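Local coordinates for protein aldolase (Escherichia coli, PDB 6VOP) that is of unknown function but belongs to the class II aldolase and adducin N-terminal domain family, and is modelled as an assembly of four chains, at residues T105-L110 and L190-G195; S10-M15 and Q59-V64; V127-N132 and A178-E183. The protein carries 2 engineered substitutions. All blocks are in the same frame, centred on the assembly; numbering follows the deposited sequence.

Contact 1 (T105-L110 and L190-G195)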
# COMPACT_ATOMS: atom_id res chain seq x y z
N THR A 105 2.32 15.86 2.13
CA THR A 105 3.47 16.38 2.87
C THR A 105 4.66 16.58 1.95
O THR A 105 5.43 17.54 2.12
CB THR A 105 3.83 15.44 4.02
OG1 THR A 105 2.65 15.11 4.77
CG2 THR A 105 4.84 16.10 4.95
N ALA A 106 4.85 15.69 0.98
CA ALA A 106 5.93 15.86 0.02
C ALA A 106 5.74 17.13 -0.80
O ALA A 106 6.68 17.93 -0.94
CB ALA A 106 6.02 14.64 -0.90
N LEU A 107 4.54 17.34 -1.33
CA LEU A 107 4.27 18.55 -2.10
C LEU A 107 4.55 19.80 -1.28
O LEU A 107 5.12 20.77 -1.79
CB LEU A 107 2.82 18.54 -2.60
CG LEU A 107 2.38 19.72 -3.48
CD1 LEU A 107 2.92 19.59 -4.90
CD2 LEU A 107 0.87 19.84 -3.49
N SER A 108 4.19 19.79 0.01
CA SER A 108 4.35 20.95 0.87
C SER A 108 5.81 21.31 1.14
O SER A 108 6.07 22.36 1.72
CB SER A 108 3.63 20.73 2.20
OG SER A 108 4.27 19.72 2.96
N CYS A 109 6.76 20.47 0.73
CA CYS A 109 8.18 20.72 0.95
C CYS A 109 8.87 21.29 -0.28
O CYS A 109 10.10 21.36 -0.32
CB CYS A 109 8.90 19.44 1.37
SG CYS A 109 8.31 18.69 2.89
N LEU A 110 8.11 21.70 -1.29
CA LEU A 110 8.68 22.15 -2.55
C LEU A 110 8.85 23.67 -2.55
O LEU A 110 8.01 24.40 -2.04
CB LEU A 110 7.80 21.72 -3.72
CG LEU A 110 7.73 20.22 -3.99
CD1 LEU A 110 6.74 19.93 -5.11
CD2 LEU A 110 9.10 19.68 -4.33
N LEU A 190 -0.68 12.07 -7.85
CA LEU A 190 -0.61 12.08 -9.31
C LEU A 190 0.42 13.08 -9.81
O LEU A 190 1.05 12.84 -10.84
CB LEU A 190 -1.98 12.41 -9.90
CG LEU A 190 -3.08 11.38 -9.63
CD1 LEU A 190 -4.35 11.74 -10.38
CD2 LEU A 190 -2.60 9.99 -10.00
N ILE A 191 0.61 14.19 -9.09
CA ILE A 191 1.59 15.19 -9.49
C ILE A 191 2.97 14.57 -9.58
O ILE A 191 3.67 14.70 -10.59
CB ILE A 191 1.56 16.39 -8.53
CG1 ILE A 191 0.30 17.23 -8.75
CG2 ILE A 191 2.80 17.25 -8.70
CD1 ILE A 191 0.23 18.46 -7.89
N PHE A 192 3.39 13.88 -8.52
CA PHE A 192 4.72 13.28 -8.51
C PHE A 192 4.81 12.11 -9.48
O PHE A 192 5.88 11.87 -10.06
CB PHE A 192 5.09 12.85 -7.09
CG PHE A 192 5.35 14.00 -6.17
CD1 PHE A 192 6.59 14.61 -6.13
CD2 PHE A 192 4.35 14.49 -5.34
CE1 PHE A 192 6.84 15.68 -5.29
CE2 PHE A 192 4.59 15.56 -4.49
CZ PHE A 192 5.84 16.15 -4.46
N ILE A 193 3.71 11.38 -9.69
CA ILE A 193 3.73 10.25 -10.62
C ILE A 193 3.87 10.75 -12.05
O ILE A 193 4.66 10.21 -12.83
CB ILE A 193 2.46 9.40 -10.44
CG1 ILE A 193 2.56 8.54 -9.19
CG2 ILE A 193 2.22 8.53 -11.67
CD1 ILE A 193 1.30 7.78 -8.87
N LEU A 194 3.11 11.78 -12.41
CA LEU A 194 3.22 12.34 -13.76
C LEU A 194 4.59 12.97 -13.98
O LEU A 194 5.20 12.79 -15.04
CB LEU A 194 2.10 13.35 -13.99
CG LEU A 194 0.70 12.73 -14.03
CD1 LEU A 194 -0.39 13.79 -13.93
CD2 LEU A 194 0.53 11.90 -15.29
N GLY A 195 5.10 13.69 -12.99
CA GLY A 195 6.45 14.21 -13.07
C GLY A 195 6.62 15.20 -14.21
O GLY A 195 5.80 16.11 -14.41
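Phe192 points the edge of its ring at the backbone N and CA of Leu107. Leu107 lies on helix 102-107, and Phe192 lies in the last turns of the long helix 174-194. Both helices belong to the alpha/beta fold of the class II aldolase and adducin family. The nearest CA atoms, those of Leu107 and Phe192, are 8.3 Å apart, so the ring bridges the two backbones.

The tip of the ring does most of the touching. Atom CZ of Phe192 is 3.6 Å from the backbone N of Leu107, which lies near the ring plane. The CA of Leu107 also lies in that plane, off the same edge. Phe192 has its CG anti to the carbonyl carbon (chi1 -70°), and the ring extends toward the shorter helix. Two side chains flank this approach. CB of Ala106 sits 3.9 Å from CZ of Phe192, and CB of Leu107 is equally close to CE2 of Phe192. Leu110 comes tip to tip with the ring, its CD1 also 3.9 Å from CZ of Phe192. A type I turn from Leu107 to Leu110 carries that leucine round to the ring.

Ile191 adds a second, lighter touch. Its side chain crosses that of Leu107 at about a right angle, and both also rest on Ile119. The side chains meet by apolar packing alone; the one polar atom against the ring is the backbone N of Leu107.

Neighbouring subunits close in around it. Ala106 packs on Leu190 of the second subunit, and Phe192 on Arg197 of that subunit. Leu194 packs on Leu110 of the third subunit. Within 105-110, the hydroxyl of Ser108 turns back on the preceding turn, with OG donating to Thr105 O at 2.6 Å.

Contact 2 (S10-M15 and Q59-V64); sequences SLREEM and QRLSKV
The guanidinium of Arg12 meets the backbone around Leu61 at a slant, neither squarely over a face nor at an edge. Its NH1 reaches Leu61 O at 3.3 Å, with an N-H...O angle of 141°, and the bond is weak. The stronger partner of NH1 is Pro58 O, just before the segment. The Gln59 and Arg60 backbone and the Lys63 side chain also approach obliquely, with NH2 of Arg12 4.3 Å from CD of Lys63.

The arginine chain is extended from CG to NE. It lies alongside Leu61, and the tips of the two side chains point opposite ways. CB of Leu61 ends up 3.7 Å from NH1 of Arg12. At the other end CD1 of Leu61 lies 3.8 Å from CB of Arg12, close to the helix backbone. This is helix-on-sheet packing of an alpha/beta fold. Helix 7-24 lies against the turn that leads into strand 62-64, and Leu45 of the neighbouring strand 44-46 touches both Arg12 and Leu61.

Met15, one turn further along the helix, adds to the apolar packing on Leu61. Its CG is anti to the backbone N (chi1 166°), and its SD comes 3.9 Å from CD2 of Leu61. On the polar side, NH2 of Arg12 and NZ of Lys63 are 5.5 Å apart. Glu8 makes a long, weak ion pair with each residue, through OE1 to Arg12 NE and OE2 to Lys63 NZ, which may ease the repulsion.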
# COMPACT_ATOMS: atom_id res chain seq x y z
N SER A 10 -22.41 7.14 18.44
CA SER A 10 -22.19 6.78 17.04
C SER A 10 -21.19 7.72 16.37
O SER A 10 -20.49 7.32 15.44
CB SER A 10 -23.51 6.77 16.29
OG SER A 10 -24.29 5.64 16.66
N LEU A 11 -21.12 8.97 16.83
CA LEU A 11 -20.11 9.89 16.31
C LEU A 11 -18.72 9.51 16.79
O LEU A 11 -17.75 9.61 16.03
CB LEU A 11 -20.46 11.32 16.70
CG LEU A 11 -21.65 11.92 15.95
CD1 LEU A 11 -22.16 13.17 16.65
CD2 LEU A 11 -21.27 12.21 14.51
N ARG A 12 -18.60 9.08 18.05
CA ARG A 12 -17.31 8.61 18.54
C ARG A 12 -16.86 7.37 17.79
O ARG A 12 -15.68 7.24 17.44
CB ARG A 12 -17.40 8.31 20.04
CG ARG A 12 -17.56 9.53 20.92
CD ARG A 12 -17.76 9.14 22.38
NE ARG A 12 -17.92 10.30 23.24
CZ ARG A 12 -16.94 10.82 23.98
NH1 ARG A 12 -15.73 10.28 23.96
NH2 ARG A 12 -17.18 11.89 24.74
N GLU A 13 -17.78 6.44 17.52
CA GLU A 13 -17.43 5.24 16.77
C GLU A 13 -17.07 5.56 15.33
O GLU A 13 -16.16 4.95 14.76
CB GLU A 13 -18.58 4.23 16.82
CG GLU A 13 -18.69 3.47 18.13
CD GLU A 13 -20.01 2.73 18.26
OE1 GLU A 13 -20.28 2.17 19.35
OE2 GLU A 13 -20.77 2.69 17.27
N GLU A 14 -17.78 6.52 14.72
CA GLU A 14 -17.45 6.92 13.35
C GLU A 14 -16.05 7.51 13.28
O GLU A 14 -15.30 7.24 12.33
CB GLU A 14 -18.49 7.91 12.82
CG GLU A 14 -18.24 8.33 11.37
CD GLU A 14 -19.04 9.55 10.96
OE1 GLU A 14 -19.12 9.84 9.75
OE2 GLU A 14 -19.60 10.23 11.85
N MET A 15 -15.68 8.33 14.26
CA MET A 15 -14.33 8.89 14.30
C MET A 15 -13.29 7.79 14.50
O MET A 15 -12.28 7.76 13.79
CB MET A 15 -14.23 9.94 15.40
CG MET A 15 -12.81 10.34 15.75
SD MET A 15 -12.77 11.91 16.63
CE MET A 15 -13.32 13.01 15.33
N GLN A 59 -14.54 5.98 23.91
CA GLN A 59 -14.95 6.62 25.16
C GLN A 59 -13.84 7.44 25.79
O GLN A 59 -14.05 8.02 26.87
CB GLN A 59 -15.45 5.57 26.15
CG GLN A 59 -16.93 5.24 26.04
CD GLN A 59 -17.20 4.24 24.95
OE1 GLN A 59 -18.13 4.40 24.17
NE2 GLN A 59 -16.42 3.16 24.93
N ARG A 60 -12.66 7.52 25.17
CA ARG A 60 -11.58 8.37 25.64
C ARG A 60 -11.29 9.52 24.68
O ARG A 60 -10.34 10.27 24.91
CB ARG A 60 -10.32 7.55 25.87
CG ARG A 60 -10.31 6.78 27.19
CD ARG A 60 -9.96 7.68 28.37
NE ARG A 60 -11.14 8.35 28.92
CZ ARG A 60 -11.10 9.30 29.86
NH1 ARG A 60 -9.93 9.70 30.35
NH2 ARG A 60 -12.22 9.85 30.30
N LEU A 61 -12.09 9.66 23.62
CA LEU A 61 -11.95 10.79 22.71
C LEU A 61 -12.18 12.10 23.45
O LEU A 61 -13.04 12.19 24.33
CB LEU A 61 -12.93 10.65 21.54
CG LEU A 61 -12.59 9.59 20.49
CD1 LEU A 61 -13.75 9.40 19.52
CD2 LEU A 61 -11.33 9.99 19.74
N SER A 62 -11.40 13.11 23.09
CA SER A 62 -11.48 14.39 23.78
C SER A 62 -12.78 15.12 23.44
O SER A 62 -13.37 14.92 22.37
CB SER A 62 -10.29 15.27 23.42
OG SER A 62 -9.07 14.57 23.61
N LYS A 63 -13.21 15.98 24.36
CA LYS A 63 -14.41 16.80 24.20
C LYS A 63 -14.04 18.22 24.60
O LYS A 63 -13.70 18.47 25.76
CB LYS A 63 -15.57 16.26 25.04
CG LYS A 63 -16.94 16.79 24.67
CD LYS A 63 -18.03 16.01 25.38
CE LYS A 63 -19.39 16.67 25.22
NZ LYS A 63 -20.41 16.08 26.14
N VAL A 64 -14.08 19.15 23.64
CA VAL A 64 -13.65 20.52 23.85
C VAL A 64 -14.79 21.46 23.46
O VAL A 64 -15.45 21.26 22.44
CB VAL A 64 -12.38 20.85 23.05
CG1 VAL A 64 -11.89 22.26 23.36
CG2 VAL A 64 -11.28 19.83 23.34

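Contact 3 (V127-N132 and A178-E183)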
# COMPACT_ATOMS: atom_id res chain seq x y z
N VAL A 127 -11.11 20.50 -7.61
CA VAL A 127 -11.72 21.80 -7.86
C VAL A 127 -13.21 21.77 -7.50
O VAL A 127 -13.75 22.75 -6.98
CB VAL A 127 -11.50 22.22 -9.32
CG1 VAL A 127 -12.18 23.55 -9.61
CG2 VAL A 127 -10.01 22.31 -9.62
N MET A 128 -13.88 20.65 -7.77
CA MET A 128 -15.30 20.54 -7.48
C MET A 128 -15.56 20.54 -5.98
O MET A 128 -16.46 21.23 -5.49
CB MET A 128 -15.88 19.28 -8.12
CG MET A 128 -16.07 19.37 -9.62
SD MET A 128 -16.59 17.78 -10.31
CE MET A 128 -18.14 17.52 -9.44
N ARG A 129 -14.78 19.75 -5.23
CA ARG A 129 -15.04 19.55 -3.81
C ARG A 129 -14.42 20.64 -2.94
O ARG A 129 -15.08 21.12 -2.01
CB ARG A 129 -14.51 18.18 -3.38
CG ARG A 129 -14.97 17.02 -4.26
CD ARG A 129 -14.29 15.72 -3.85
NE ARG A 129 -14.79 15.22 -2.57
CZ ARG A 129 -15.83 14.40 -2.44
NH1 ARG A 129 -16.47 13.98 -3.52
NH2 ARG A 129 -16.22 14.01 -1.24
N MET A 130 -13.19 21.04 -3.22
CA MET A 130 -12.46 21.98 -2.36
C MET A 130 -12.18 23.32 -3.02
O MET A 130 -12.33 24.36 -2.37
CB MET A 130 -11.13 21.36 -1.92
CG MET A 130 -11.26 20.30 -0.83
SD MET A 130 -9.92 19.10 -0.89
CE MET A 130 -10.44 18.08 -2.27
N GLY A 131 -11.77 23.33 -4.28
CA GLY A 131 -11.44 24.58 -4.97
C GLY A 131 -9.95 24.93 -4.83
O GLY A 131 -9.10 24.22 -5.34
N ASN A 132 -9.67 26.02 -4.13
CA ASN A 132 -8.30 26.48 -3.92
C ASN A 132 -7.72 25.85 -2.67
O ASN A 132 -8.37 25.79 -1.62
CB ASN A 132 -8.25 28.00 -3.82
CG ASN A 132 -8.68 28.68 -5.09
OD1 ASN A 132 -8.61 28.09 -6.18
ND2 ASN A 132 -9.14 29.92 -4.98
N ALA A 178 -13.07 13.61 5.32
CA ALA A 178 -12.19 12.47 5.03
C ALA A 178 -12.09 12.24 3.53
O ALA A 178 -10.99 12.06 2.99
CB ALA A 178 -12.70 11.22 5.73
N ASN A 179 -13.23 12.25 2.83
CA ASN A 179 -13.22 12.07 1.38
C ASN A 179 -12.45 13.19 0.69
O ASN A 179 -11.70 12.94 -0.26
CB ASN A 179 -14.65 12.00 0.85
CG ASN A 179 -15.38 10.76 1.29
OD1 ASN A 179 -14.76 9.75 1.64
ND2 ASN A 179 -16.71 10.81 1.28
N ASN A 180 -12.62 14.42 1.16
CA ASN A 180 -11.87 15.54 0.59
C ASN A 180 -10.37 15.36 0.82
O ASN A 180 -9.57 15.60 -0.09
CB ASN A 180 -12.35 16.86 1.20
CG ASN A 180 -13.72 17.25 0.71
OD1 ASN A 180 -14.22 16.71 -0.27
ND2 ASN A 180 -14.34 18.21 1.39
N MET A 181 -9.98 14.96 2.03
CA MET A 181 -8.57 14.68 2.29
C MET A 181 -8.05 13.60 1.36
O MET A 181 -6.92 13.70 0.85
CB MET A 181 -8.38 14.27 3.75
CG MET A 181 -7.06 13.58 4.04
SD MET A 181 -5.65 14.70 3.98
CE MET A 181 -5.88 15.63 5.49
N GLU A 182 -8.86 12.57 1.10
CA GLU A 182 -8.40 11.47 0.25
C GLU A 182 -8.21 11.91 -1.20
O GLU A 182 -7.28 11.43 -1.86
CB GLU A 182 -9.39 10.31 0.34
CG GLU A 182 -9.28 9.53 1.65
CD GLU A 182 -10.24 8.35 1.71
OE1 GLU A 182 -11.13 8.35 2.59
OE2 GLU A 182 -10.09 7.42 0.89
N GLU A 183 -9.04 12.83 -1.69
CA GLU A 183 -8.88 13.30 -3.07
C GLU A 183 -7.74 14.31 -3.19
O GLU A 183 -7.12 14.41 -4.26
CB GLU A 183 -10.19 13.92 -3.58
CG GLU A 183 -10.24 14.10 -5.09
CD GLU A 183 -10.55 12.81 -5.83
OE1 GLU A 183 -9.81 12.47 -6.78
OE2 GLU A 183 -11.54 12.14 -5.47
O HOH W 1 -18.39 13.68 0.35
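Arg129 and Asn180 have the nearest CA atoms, 6.7 Å apart, where the short helix 125-129 packs on the long helix 174-194. Such helix-helix packing is part of the alpha/beta fold of the class II aldolase and adducin family. Gly131 leaves the helical path with positive phi.

One hydrogen bond joins the segments. Arg129 NE donates to OD1 of Asn180 at 2.8 Å, with an N-H...O angle of 149°. The C=O points almost straight at the donor, and the oxygen is tilted somewhat out of the guanidinium plane. The guanidinium and amide planes stand 75° apart. The arginine chain bends at chi3 (71°), which turns its head along the long helix. There NH2 comes 3.3 Å from CB of Asn179. A water accepts a weak bond from NH2 of Arg129 and another from ND2 of Asn179.

Met130 packs beside the hydrogen bond. It lies antiparallel to Asn180, with SD 3.9 Å from CB of Asn180 and CE 3.4 Å from the backbone O of Asn180. The CB of Glu183 borders both Arg129 and Met130.

Ser31 of the third subunit takes part in a weak hydrogen bond with NH1 of Arg129. Within the two segments, OE2 of Glu183 is 5.3 Å from NE of Arg129, too far for a salt bridge. A neutral amide oxygen thus fixes the NE end of the guanidinium.

Contacts 1 and 3 share helix 174-194. Contact 3 uses its N-terminal half and contact 1 its C-terminal end, with centres 16 Å apart and nearest atoms about 7 Å apart. Both also touch the third subunit, so this helix links the chain's own packing to the assembly. Contact 2 lies on the other side of the chain's centre from contact 1, 33 Å between centres. It joins the N-terminal helix to strand 62-64, next to the edge strand of the sheet, and touches no other chain. Its centre is 24 Å from that of contact 3. His98, His100 and His165, outside all three contacts, may form a vacant metal site, consistent with the metal-dependent class II aldolase family.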